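Local coordinates for NEQ263 (Nanoarchaeum equitans Kin4-M, PDB 5BN3), which pairs with NeqA in the core complex of an archaeal ATP synthase and probably binds nucleotide, at residues Gly72-Asn75 with Glu79-Lys82; Leu138-Leu143 with Ile277-Met282; Leu143-Ala148 with Ile173-Asn178; Asp167-Phe172 with Ile187-Ala192; Thr202-Leu207 with Thr229-Ala234. One frame throughout, in Å; residues are numbered along the deposited sequence.

In the fold
From the N terminus, interaction 1 comes first: the chain leaves strand 73-75, turns back and closes a short loop with only three residues between its segments. Strand 73-75 borders strand 185-190 in the central sheet, so interaction 1 meets interaction 4 through backbone bonds from Phe74. Interaction 2 then closes the longest loop, bringing 138-143 to 277-282, and the other three nest inside it. Interactions 3 and 4 cross, since their segments alternate and both use helix 166-178: one holds it to helix 140-151, the other to strand 185-190. Interaction 5 follows in series, joining helices 196-215 and 228-241, where Thr229 also bonds to Thr281 of interaction 2.

Interaction 1. Residues Gly72-Asn75 with Glu79-Lys82; sequences GIFN and EPIK
Asn75 and Glu79 grip each other side chain to backbone and side chain to side chain. The amide ND2 of Asn75 gives a nearly straight bond to OE1 of Glu79 (2.9 Å), with the oxygen close to the amide plane; OE1 is met on its anti side, somewhat out of the carboxylate plane, and amide and carboxylate are turned 40° apart. At the other corner of the same amide, Asn75 OD1 receives Glu79 N, which lies above the carbonyl plane, and also Phe77 N two residues on, an Asx turn. With its CG set between the backbone N and the carbonyl carbon (chi1 65°), Asn75 can turn both amide ends toward the returning chain. Phe74 faces a different partner. Lys82 bends back so that its CE sits over one face of the ring, 4.3 Å from the Phe74 ring centroid, while NZ goes on to Pro84 O. On the way Lys82 CD covers Ile73 N at 3.1 Å, a buried amide for which the model offers no acceptor. Ile73 CG2 also touches Ile81 CD1 (3.9 Å), the two crossing at a slant. Backbone bonds Ile81 N to Ile73 O and Asn75 N to Glu79 O flank Phe74 and Pro80, a non-hydrogen-bonded antiparallel pair with CA atoms 4.3 Å apart. The result is a hairpin-like reversal with a single beta bridge, hung on a short strand that runs parallel to strand 185-190 of the central sheet.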
# COMPACT_ATOMS: atom_id res chain seq x y z
N GLY B 72 -0.97 24.28 40.78
CA GLY B 72 -2.21 23.55 40.64
C GLY B 72 -2.23 22.46 39.58
O GLY B 72 -1.34 22.40 38.73
N ILE B 73 -3.25 21.62 39.65
CA ILE B 73 -3.50 20.56 38.67
C ILE B 73 -4.90 20.75 38.08
O ILE B 73 -5.87 20.92 38.82
CB ILE B 73 -3.39 19.16 39.31
CG1 ILE B 73 -2.00 18.97 39.91
CG2 ILE B 73 -3.67 18.08 38.28
CD1 ILE B 73 -1.81 17.62 40.59
N PHE B 74 -4.99 20.71 36.76
CA PHE B 74 -6.23 21.04 36.06
C PHE B 74 -6.53 19.99 34.99
O PHE B 74 -5.64 19.22 34.61
CB PHE B 74 -6.11 22.43 35.42
CG PHE B 74 -5.69 23.51 36.39
CD1 PHE B 74 -4.34 23.70 36.70
CD2 PHE B 74 -6.62 24.33 36.98
CE1 PHE B 74 -3.95 24.68 37.59
CE2 PHE B 74 -6.24 25.32 37.87
CZ PHE B 74 -4.90 25.49 38.18
N ASN B 75 -7.77 19.96 34.50
CA ASN B 75 -8.08 19.10 33.36
C ASN B 75 -7.75 19.79 32.04
O ASN B 75 -7.15 20.87 32.03
CB ASN B 75 -9.53 18.59 33.39
CG ASN B 75 -10.56 19.71 33.23
OD1 ASN B 75 -10.22 20.85 32.91
ND2 ASN B 75 -11.82 19.37 33.45
N GLU B 79 -9.97 23.52 34.02
CA GLU B 79 -10.77 23.48 35.24
C GLU B 79 -10.00 22.75 36.33
O GLU B 79 -9.41 21.70 36.08
CB GLU B 79 -12.11 22.79 34.98
CG GLU B 79 -13.00 23.53 33.99
CD GLU B 79 -14.05 22.63 33.37
OE1 GLU B 79 -13.96 21.39 33.54
OE2 GLU B 79 -14.98 23.15 32.71
N PRO B 80 -10.02 23.29 37.55
CA PRO B 80 -9.22 22.72 38.63
C PRO B 80 -9.64 21.30 39.01
O PRO B 80 -10.84 21.01 39.07
CB PRO B 80 -9.47 23.67 39.81
CG PRO B 80 -10.81 24.26 39.53
CD PRO B 80 -10.88 24.39 38.03
N ILE B 81 -8.66 20.44 39.23
CA ILE B 81 -8.92 19.11 39.77
C ILE B 81 -8.73 19.16 41.28
O ILE B 81 -9.58 18.70 42.04
CB ILE B 81 -7.96 18.05 39.18
CG1 ILE B 81 -8.18 17.90 37.67
CG2 ILE B 81 -8.15 16.71 39.88
CD1 ILE B 81 -7.19 16.97 37.00
N LYS B 82 -7.61 19.75 41.71
CA LYS B 82 -7.26 19.80 43.13
C LYS B 82 -8.28 20.56 43.99
O LYS B 82 -8.49 20.20 45.15
CB LYS B 82 -5.85 20.36 43.34
CG LYS B 82 -5.73 21.88 43.21
CD LYS B 82 -5.41 22.27 41.79
CE LYS B 82 -6.24 23.46 41.32
NZ LYS B 82 -5.82 24.77 41.90

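Interaction 2. Residues Leu138-Leu143 with Ile277-Met282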
# COMPACT_ATOMS: atom_id res chain seq x y z
N LEU B 138 10.26 2.66 25.50
CA LEU B 138 11.53 3.26 25.88
C LEU B 138 11.35 4.41 26.88
O LEU B 138 10.30 5.06 26.89
CB LEU B 138 12.31 3.71 24.64
CG LEU B 138 13.32 2.67 24.13
CD1 LEU B 138 12.63 1.38 23.71
CD2 LEU B 138 14.15 3.21 22.98
N PRO B 139 12.36 4.66 27.74
CA PRO B 139 12.22 5.62 28.84
C PRO B 139 12.22 7.09 28.42
O PRO B 139 13.06 7.87 28.89
CB PRO B 139 13.46 5.34 29.70
CG PRO B 139 14.47 4.83 28.73
CD PRO B 139 13.68 4.01 27.74
N MET B 140 11.28 7.47 27.56
CA MET B 140 11.13 8.85 27.12
C MET B 140 10.73 9.77 28.28
O MET B 140 11.13 10.93 28.34
CB MET B 140 10.10 8.92 26.00
CG MET B 140 9.70 10.32 25.57
SD MET B 140 8.58 10.29 24.14
CE MET B 140 7.30 9.18 24.74
N GLU B 141 9.93 9.23 29.21
CA GLU B 141 9.46 10.01 30.34
C GLU B 141 10.60 10.37 31.30
O GLU B 141 10.69 11.51 31.75
CB GLU B 141 8.36 9.26 31.09
CG GLU B 141 7.14 8.90 30.25
CD GLU B 141 7.31 7.59 29.50
OE1 GLU B 141 8.36 6.93 29.66
OE2 GLU B 141 6.38 7.21 28.76
N ARG B 142 11.46 9.39 31.59
CA ARG B 142 12.63 9.64 32.43
C ARG B 142 13.53 10.71 31.82
O ARG B 142 14.05 11.56 32.54
CB ARG B 142 13.42 8.35 32.67
CG ARG B 142 12.70 7.34 33.55
CD ARG B 142 13.67 6.61 34.48
NE ARG B 142 14.58 5.73 33.76
CZ ARG B 142 14.32 4.46 33.47
NH1 ARG B 142 13.17 3.91 33.83
NH2 ARG B 142 15.22 3.73 32.83
N LEU B 143 13.70 10.67 30.51
CA LEU B 143 14.55 11.64 29.82
C LEU B 143 14.01 13.06 29.96
O LEU B 143 14.76 13.99 30.23
CB LEU B 143 14.71 11.28 28.34
CG LEU B 143 15.57 12.26 27.54
CD1 LEU B 143 16.98 12.34 28.12
CD2 LEU B 143 15.63 11.88 26.07
N ILE B 277 9.02 21.28 24.66
CA ILE B 277 9.46 19.92 24.38
C ILE B 277 8.26 18.99 24.20
O ILE B 277 7.72 18.45 25.18
CB ILE B 277 10.39 19.38 25.49
CG1 ILE B 277 11.59 20.32 25.67
CG2 ILE B 277 10.86 17.98 25.16
CD1 ILE B 277 12.55 19.89 26.77
N PRO B 278 7.82 18.81 22.95
CA PRO B 278 6.74 17.86 22.65
C PRO B 278 7.30 16.45 22.62
O PRO B 278 8.39 16.24 22.08
CB PRO B 278 6.30 18.26 21.23
CG PRO B 278 6.99 19.57 20.93
CD PRO B 278 8.23 19.56 21.75
N MET B 279 6.59 15.50 23.20
CA MET B 279 7.05 14.12 23.20
C MET B 279 6.05 13.26 22.45
O MET B 279 4.84 13.44 22.57
CB MET B 279 7.19 13.61 24.64
CG MET B 279 8.28 14.28 25.45
SD MET B 279 8.20 13.78 27.17
CE MET B 279 6.96 14.92 27.79
N LEU B 280 6.56 12.32 21.65
CA LEU B 280 5.69 11.40 20.93
C LEU B 280 6.26 10.00 20.81
O LEU B 280 7.48 9.80 20.80
CB LEU B 280 5.31 11.96 19.55
CG LEU B 280 6.41 12.28 18.53
CD1 LEU B 280 6.75 11.06 17.68
CD2 LEU B 280 5.96 13.42 17.63
N THR B 281 5.35 9.03 20.73
CA THR B 281 5.72 7.65 20.45
C THR B 281 5.65 7.46 18.94
O THR B 281 4.63 7.78 18.33
CB THR B 281 4.76 6.67 21.14
OG1 THR B 281 4.82 6.85 22.56
CG2 THR B 281 5.12 5.24 20.80
N MET B 282 6.73 6.96 18.34
CA MET B 282 6.71 6.61 16.93
C MET B 282 6.06 5.24 16.80
O MET B 282 6.68 4.24 17.16
CB MET B 282 8.14 6.55 16.37
CG MET B 282 8.94 7.84 16.51
SD MET B 282 10.59 7.73 15.79
CE MET B 282 11.46 6.79 17.05
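In this P-loop NTPase fold, the turn after strand 131-134, where the family carries its P-loop, runs into helix 140-151, and the first residue of that helix, Met140, reaches down onto strand 273-281. Pro139 holds the N-cap position and centres an inverse gamma turn, in which Met140 N bonds to Leu138 O at 2.7 Å. From there the Met140 side chain runs out extended through its first two torsions, with CG anti to the backbone N (chi1 172°), which puts the sulfur over the strand: Met140 SD lies 3.6 Å from Met279 CB and equally 3.6 Å from Leu280 O. A bend at chi3 then turns the methyl, and Met140 CE reaches Thr281 OG1 at 4.0 Å, the two side chains crossing at about a right angle. Met279 answers from the strand, its SD 4.1 Å from Met140 CG, so that the two thioether chains pass obliquely rather than end on. The hydroxyl of Thr281 has its polar partner elsewhere, in Asp227, while Met140 also touches Ile132 and Ser134 of strand 131-134. Chemically this is buried van der Waals contact without directional bonds, consistent with the helix start being held to the strand by fit of shape.

Interaction 3. Residues Leu143-Ala148 with Ile173-Asn178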
# COMPACT_ATOMS: atom_id res chain seq x y z
N LEU B 143 13.70 10.67 30.51
CA LEU B 143 14.55 11.64 29.82
C LEU B 143 14.01 13.06 29.96
O LEU B 143 14.76 13.99 30.23
CB LEU B 143 14.71 11.28 28.34
CG LEU B 143 15.57 12.26 27.54
CD1 LEU B 143 16.98 12.34 28.12
CD2 LEU B 143 15.63 11.88 26.07
N ALA B 144 12.70 13.21 29.77
CA ALA B 144 12.06 14.52 29.88
C ALA B 144 12.17 15.08 31.29
O ALA B 144 12.40 16.28 31.47
CB ALA B 144 10.61 14.42 29.48
N LEU B 145 11.99 14.21 32.28
CA LEU B 145 12.07 14.60 33.68
C LEU B 145 13.48 14.99 34.09
O LEU B 145 13.68 15.94 34.85
CB LEU B 145 11.55 13.47 34.58
CG LEU B 145 10.04 13.26 34.57
CD1 LEU B 145 9.65 12.05 35.40
CD2 LEU B 145 9.37 14.51 35.11
N GLN B 146 14.47 14.26 33.58
CA GLN B 146 15.87 14.58 33.87
C GLN B 146 16.25 15.92 33.25
O GLN B 146 17.03 16.68 33.84
CB GLN B 146 16.80 13.46 33.38
CG GLN B 146 18.26 13.67 33.76
CD GLN B 146 19.14 12.47 33.45
OE1 GLN B 146 18.69 11.49 32.87
NE2 GLN B 146 20.41 12.55 33.84
N ILE B 147 15.70 16.21 32.08
CA ILE B 147 15.92 17.51 31.44
C ILE B 147 15.25 18.62 32.24
O ILE B 147 15.88 19.62 32.57
CB ILE B 147 15.37 17.51 29.99
CG1 ILE B 147 16.28 16.69 29.07
CG2 ILE B 147 15.26 18.93 29.47
CD1 ILE B 147 15.70 16.47 27.68
N ALA B 148 13.97 18.43 32.56
CA ALA B 148 13.21 19.42 33.32
C ALA B 148 13.86 19.74 34.67
O ALA B 148 13.84 20.88 35.12
CB ALA B 148 11.78 18.95 33.52
N ILE B 173 3.98 13.88 38.08
CA ILE B 173 3.52 14.56 39.30
C ILE B 173 4.36 14.18 40.52
O ILE B 173 4.79 15.05 41.28
CB ILE B 173 2.03 14.25 39.58
CG1 ILE B 173 1.14 14.89 38.51
CG2 ILE B 173 1.62 14.73 40.96
CD1 ILE B 173 -0.34 14.56 38.66
N ASP B 174 4.61 12.89 40.69
CA ASP B 174 5.38 12.40 41.83
C ASP B 174 6.84 12.88 41.81
O ASP B 174 7.41 13.17 42.86
CB ASP B 174 5.31 10.87 41.92
CG ASP B 174 3.92 10.37 42.30
OD1 ASP B 174 3.07 11.20 42.68
OD2 ASP B 174 3.70 9.15 42.22
N GLU B 175 7.45 12.95 40.63
CA GLU B 175 8.82 13.43 40.50
C GLU B 175 8.90 14.93 40.77
O GLU B 175 9.85 15.40 41.41
CB GLU B 175 9.39 13.10 39.12
CG GLU B 175 10.79 13.65 38.84
CD GLU B 175 11.90 12.79 39.42
OE1 GLU B 175 11.62 11.92 40.27
OE2 GLU B 175 13.07 12.97 39.01
N PHE B 176 7.91 15.68 40.29
CA PHE B 176 7.84 17.11 40.55
C PHE B 176 7.68 17.39 42.04
O PHE B 176 8.21 18.37 42.57
CB PHE B 176 6.70 17.75 39.76
CG PHE B 176 6.98 17.88 38.28
CD1 PHE B 176 8.28 17.88 37.81
CD2 PHE B 176 5.94 18.01 37.37
CE1 PHE B 176 8.54 18.00 36.45
CE2 PHE B 176 6.19 18.13 36.02
CZ PHE B 176 7.50 18.12 35.56
N ILE B 177 6.93 16.52 42.71
CA ILE B 177 6.73 16.62 44.15
C ILE B 177 8.01 16.28 44.92
O ILE B 177 8.40 17.00 45.84
CB ILE B 177 5.55 15.72 44.61
CG1 ILE B 177 4.22 16.32 44.15
CG2 ILE B 177 5.55 15.54 46.13
CD1 ILE B 177 3.02 15.44 44.42
N ASN B 178 8.66 15.19 44.54
CA ASN B 178 9.88 14.75 45.21
C ASN B 178 11.07 15.68 44.99
O ASN B 178 11.97 15.75 45.83
CB ASN B 178 10.24 13.32 44.80
CG ASN B 178 9.18 12.31 45.21
OD1 ASN B 178 8.37 12.57 46.11
ND2 ASN B 178 9.17 11.16 44.55
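Leu145 is the side chain that spans the gap between the two helices, and it can be followed outward against Glu175 and Phe176. Its CB points at helix 166-178, and CG, placed anti to the carbonyl carbon (chi1 -74°), carries the fork across, so that the touching is left to the two methyls. CD1 settles on the aliphatic part of Glu175, 3.9 Å from Glu175 CB and little farther from its CG. CD2 meets Phe176 CE1 at 3.8 Å, coming at the ring obliquely, and still touches Glu175 CG at 4.1 Å. One turn on, Ala148 CB approaches the edge of the same ring, 4.5 Å from Phe176 CE1. The carboxylate of Glu175 takes no part in this; beyond the bend at chi2 it has weak polar partners in Arg149 and Tyr388. The axes of segments 143-148 and 173-178 approach to 11.1 Å at 26°, running side by side in nearly the same direction. Below, Ala148 rests on Leu222 and Leu224 of strand 220-226, Ile147 on Ile277 of strand 273-281, and Ile173 on Ile187 and Ile189 of strand 185-190, so both helices lie over the parallel strands of the central sheet.

Interaction 4. Residues Asp167-Phe172 with Ile187-Ala192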
# COMPACT_ATOMS: atom_id res chain seq x y z
N ASP B 167 -0.53 5.90 35.14
CA ASP B 167 0.85 5.56 35.48
C ASP B 167 1.84 6.60 34.96
O ASP B 167 2.83 6.90 35.62
CB ASP B 167 1.21 4.20 34.87
CG ASP B 167 0.59 3.04 35.62
OD1 ASP B 167 -0.24 3.28 36.52
OD2 ASP B 167 0.93 1.89 35.29
N ILE B 168 1.56 7.13 33.78
CA ILE B 168 2.46 8.09 33.14
C ILE B 168 2.38 9.48 33.78
O ILE B 168 3.40 10.01 34.22
CB ILE B 168 2.20 8.17 31.62
CG1 ILE B 168 2.37 6.79 30.97
CG2 ILE B 168 3.15 9.17 30.98
CD1 ILE B 168 3.70 6.12 31.28
N TYR B 169 1.18 10.06 33.85
CA TYR B 169 1.07 11.41 34.42
C TYR B 169 1.34 11.47 35.93
O TYR B 169 1.77 12.50 36.45
CB TYR B 169 -0.23 12.13 34.02
CG TYR B 169 -1.54 11.55 34.53
CD1 TYR B 169 -1.90 11.63 35.87
CD2 TYR B 169 -2.46 11.00 33.65
CE1 TYR B 169 -3.10 11.14 36.32
CE2 TYR B 169 -3.66 10.50 34.09
CZ TYR B 169 -3.98 10.57 35.42
OH TYR B 169 -5.18 10.08 35.87
N LYS B 170 1.12 10.36 36.63
CA LYS B 170 1.46 10.29 38.05
C LYS B 170 2.97 10.18 38.25
O LYS B 170 3.50 10.62 39.27
CB LYS B 170 0.73 9.14 38.75
CG LYS B 170 -0.77 9.33 38.83
CD LYS B 170 -1.33 8.85 40.16
CE LYS B 170 -2.77 9.34 40.34
NZ LYS B 170 -3.21 9.27 41.76
N MET B 171 3.66 9.60 37.27
CA MET B 171 5.12 9.53 37.30
C MET B 171 5.72 10.93 37.27
O MET B 171 6.68 11.23 37.97
CB MET B 171 5.64 8.71 36.11
CG MET B 171 7.16 8.64 36.03
SD MET B 171 7.75 8.02 34.44
CE MET B 171 6.83 6.49 34.29
N PHE B 172 5.12 11.80 36.45
CA PHE B 172 5.55 13.20 36.36
C PHE B 172 5.24 13.95 37.65
O PHE B 172 6.12 14.59 38.23
CB PHE B 172 4.85 13.89 35.19
CG PHE B 172 5.49 13.63 33.86
CD1 PHE B 172 5.22 12.46 33.16
CD2 PHE B 172 6.35 14.55 33.29
CE1 PHE B 172 5.80 12.22 31.93
CE2 PHE B 172 6.94 14.32 32.07
CZ PHE B 172 6.67 13.15 31.38
N ILE B 187 -0.15 21.92 35.90
CA ILE B 187 -0.34 20.64 35.23
C ILE B 187 -1.74 20.51 34.63
O ILE B 187 -2.74 20.71 35.32
CB ILE B 187 -0.04 19.47 36.18
CG1 ILE B 187 1.42 19.54 36.66
CG2 ILE B 187 -0.30 18.13 35.51
CD1 ILE B 187 1.78 18.51 37.71
N PHE B 188 -1.80 20.17 33.34
CA PHE B 188 -3.07 20.02 32.65
C PHE B 188 -3.20 18.59 32.12
O PHE B 188 -2.35 18.11 31.37
CB PHE B 188 -3.18 21.03 31.51
CG PHE B 188 -3.14 22.46 31.97
CD1 PHE B 188 -1.94 23.13 32.11
CD2 PHE B 188 -4.32 23.13 32.28
CE1 PHE B 188 -1.90 24.45 32.55
CE2 PHE B 188 -4.29 24.45 32.72
CZ PHE B 188 -3.08 25.11 32.85
N ILE B 189 -4.27 17.92 32.53
CA ILE B 189 -4.43 16.49 32.25
C ILE B 189 -5.76 16.17 31.58
O ILE B 189 -6.82 16.49 32.11
CB ILE B 189 -4.33 15.67 33.55
CG1 ILE B 189 -2.97 15.88 34.22
CG2 ILE B 189 -4.57 14.19 33.27
CD1 ILE B 189 -2.88 15.34 35.63
N SER B 190 -5.71 15.55 30.40
CA SER B 190 -6.89 14.92 29.82
C SER B 190 -6.68 13.42 29.82
O SER B 190 -5.68 12.92 29.30
CB SER B 190 -7.15 15.43 28.40
OG SER B 190 -6.01 15.28 27.57
N LYS B 191 -7.62 12.68 30.42
CA LYS B 191 -7.49 11.23 30.54
C LYS B 191 -7.63 10.52 29.20
O LYS B 191 -8.19 11.07 28.25
CB LYS B 191 -8.51 10.69 31.55
CG LYS B 191 -8.37 11.28 32.94
CD LYS B 191 -9.40 10.71 33.91
CE LYS B 191 -9.32 11.39 35.26
NZ LYS B 191 -7.97 11.30 35.87
N ALA B 192 -7.11 9.30 29.12
CA ALA B 192 -7.11 8.53 27.88
C ALA B 192 -8.51 8.27 27.32
O ALA B 192 -8.69 8.17 26.11
CB ALA B 192 -6.37 7.21 28.08
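Apolar contact comes first, and Tyr169 and Ile189 supply it. The CG2 methyl of Ile189 stands over one face of the tyrosine ring, 4.0 Å from the Tyr169 ring centroid and 17° off the normal, a CH-pi contact displaced toward the CD2 and CE2 rim. The other branch lies over the same face, toward the CD1 side of the ring, with Ile189 CD1 at 3.8 Å from Tyr169 CD1, so both branches of the isoleucine cover one face. To lie this way the ring takes the crowded position between backbone N and carbonyl carbon (chi1 66°). The contact belongs to the beta-alpha-beta unit of strand 156-162, helix 166-178 and strand 185-190: the crossover helix is seated on the strand that follows it, and Ala161 of the first strand touches both Tyr169 and Ile189. A leucine in place of Tyr169 would probably leave Ile189 without the flat face it packs on and take from Lys191 its phenolic partner. Polar contact is confined to that phenol. Lys191 extends until chi4 and then bends, bringing NZ to 3.0 Å from Tyr169 OH; the bond it gives there is weak.

Interaction 5. Residues Thr202-Leu207 with Thr229-Ala234; sequences TPRVAL and TNYADA
Arg204 and Tyr231 meet through a single hydrogen bond, from Arg204 NH1 to Tyr231 OH at 2.9 Å. The bond is bent, with an angle of 138° at the hydrogen, and the oxygen lies 28° out of the guanidinium plane. Seen from the tyrosine, NH1 arrives at the ring's edge and in its plane; guanidinium and ring are moderately inclined, and the side chains cross at about a right angle. Next to this polar end, Pro203 presses its CG obliquely against the ring, 3.8 Å from Tyr231 CE1 and almost as near to CD1. Tyr231 comes to these two because its CG stands anti to the backbone N (chi1 173°), sending the phenol out from helix 228-241 toward helix 196-215. Farther out, Asp258 of helix 255-263 fixes the group: its OD1 takes a salt bridge from Arg204 NH2 and its OD2 a hydrogen bond with Tyr231 OH, closing a three-membered network. A phenylalanine here would keep the proline contact but would probably deprive both Arg204 NH1 and Asp258 OD2 of the hydroxyl that links them. Helix 196-215 is kinked at Pro203, where the N atoms of 203 and 204 lack their bonds to the preceding turn, and Ile200 O is instead met by Arg204 NH1. Ile262 of helix 255-263 covers both Pro203 and Tyr231, Pro203 also touches Ile162 of strand 156-162, and Asn230 bonds to Arg396 of the neighbouring alpha chain, so helices 196-215, 228-241 and 255-263 meet here, close to that chain.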
# COMPACT_ATOMS: atom_id res chain seq x y z
N THR B 202 -6.21 20.53 25.60
CA THR B 202 -5.16 20.42 26.62
C THR B 202 -3.89 21.22 26.29
O THR B 202 -3.45 22.03 27.10
CB THR B 202 -4.81 18.95 26.94
OG1 THR B 202 -5.98 18.26 27.37
CG2 THR B 202 -3.75 18.87 28.02
N PRO B 203 -3.30 21.01 25.10
CA PRO B 203 -2.09 21.80 24.83
C PRO B 203 -2.41 23.27 24.60
O PRO B 203 -1.54 24.11 24.79
CB PRO B 203 -1.53 21.17 23.56
CG PRO B 203 -2.73 20.60 22.87
CD PRO B 203 -3.61 20.10 23.98
N ARG B 204 -3.64 23.58 24.18
CA ARG B 204 -4.02 24.96 23.90
C ARG B 204 -4.18 25.80 25.16
O ARG B 204 -3.74 26.96 25.20
CB ARG B 204 -5.30 25.00 23.05
CG ARG B 204 -5.09 24.63 21.59
CD ARG B 204 -6.39 24.59 20.81
NE ARG B 204 -6.17 24.54 19.36
CZ ARG B 204 -6.00 23.42 18.67
NH1 ARG B 204 -6.04 22.24 19.28
NH2 ARG B 204 -5.79 23.48 17.36
N VAL B 205 -4.79 25.24 26.20
CA VAL B 205 -4.93 25.97 27.46
C VAL B 205 -3.57 26.09 28.14
O VAL B 205 -3.27 27.11 28.77
CB VAL B 205 -5.99 25.34 28.41
CG1 VAL B 205 -7.30 25.12 27.68
CG2 VAL B 205 -5.50 24.03 29.00
N ALA B 206 -2.73 25.06 28.01
CA ALA B 206 -1.40 25.07 28.60
C ALA B 206 -0.51 26.13 27.95
O ALA B 206 0.25 26.82 28.64
CB ALA B 206 -0.76 23.70 28.47
N LEU B 207 -0.59 26.24 26.63
CA LEU B 207 0.19 27.23 25.90
C LEU B 207 -0.37 28.65 26.02
O LEU B 207 0.37 29.63 25.94
CB LEU B 207 0.33 26.83 24.43
CG LEU B 207 1.30 25.67 24.18
CD1 LEU B 207 1.18 25.16 22.76
CD2 LEU B 207 2.71 26.13 24.45
N THR B 229 1.12 11.81 19.71
CA THR B 229 0.44 10.78 18.92
C THR B 229 -1.01 10.63 19.38
O THR B 229 -1.90 10.38 18.57
CB THR B 229 1.19 9.44 18.98
OG1 THR B 229 2.53 9.62 18.50
CG2 THR B 229 0.50 8.42 18.10
N ASN B 230 -1.24 10.78 20.69
CA ASN B 230 -2.59 10.78 21.22
C ASN B 230 -3.36 12.03 20.80
O ASN B 230 -4.57 11.98 20.60
CB ASN B 230 -2.59 10.67 22.75
CG ASN B 230 -2.07 9.34 23.24
OD1 ASN B 230 -2.10 8.35 22.52
ND2 ASN B 230 -1.61 9.32 24.48
N TYR B 231 -2.64 13.15 20.70
CA TYR B 231 -3.25 14.39 20.24
C TYR B 231 -3.75 14.27 18.80
O TYR B 231 -4.87 14.66 18.48
CB TYR B 231 -2.27 15.56 20.35
CG TYR B 231 -2.80 16.83 19.72
CD1 TYR B 231 -3.63 17.68 20.43
CD2 TYR B 231 -2.50 17.15 18.40
CE1 TYR B 231 -4.14 18.83 19.85
CE2 TYR B 231 -3.01 18.29 17.82
CZ TYR B 231 -3.83 19.12 18.55
OH TYR B 231 -4.32 20.27 17.96
N ALA B 232 -2.90 13.73 17.93
CA ALA B 232 -3.27 13.52 16.54
C ALA B 232 -4.47 12.58 16.43
O ALA B 232 -5.33 12.77 15.56
CB ALA B 232 -2.10 12.97 15.76
N ASP B 233 -4.53 11.58 17.31
CA ASP B 233 -5.63 10.62 17.32
C ASP B 233 -6.95 11.31 17.64
O ASP B 233 -7.98 11.02 17.03
CB ASP B 233 -5.35 9.51 18.33
CG ASP B 233 -6.44 8.46 18.37
OD1 ASP B 233 -7.47 8.69 19.05
OD2 ASP B 233 -6.28 7.40 17.73
N ALA B 234 -6.92 12.22 18.60
CA ALA B 234 -8.10 12.98 18.98
C ALA B 234 -8.54 13.90 17.85
O ALA B 234 -9.74 14.06 17.60
CB ALA B 234 -7.84 13.76 20.25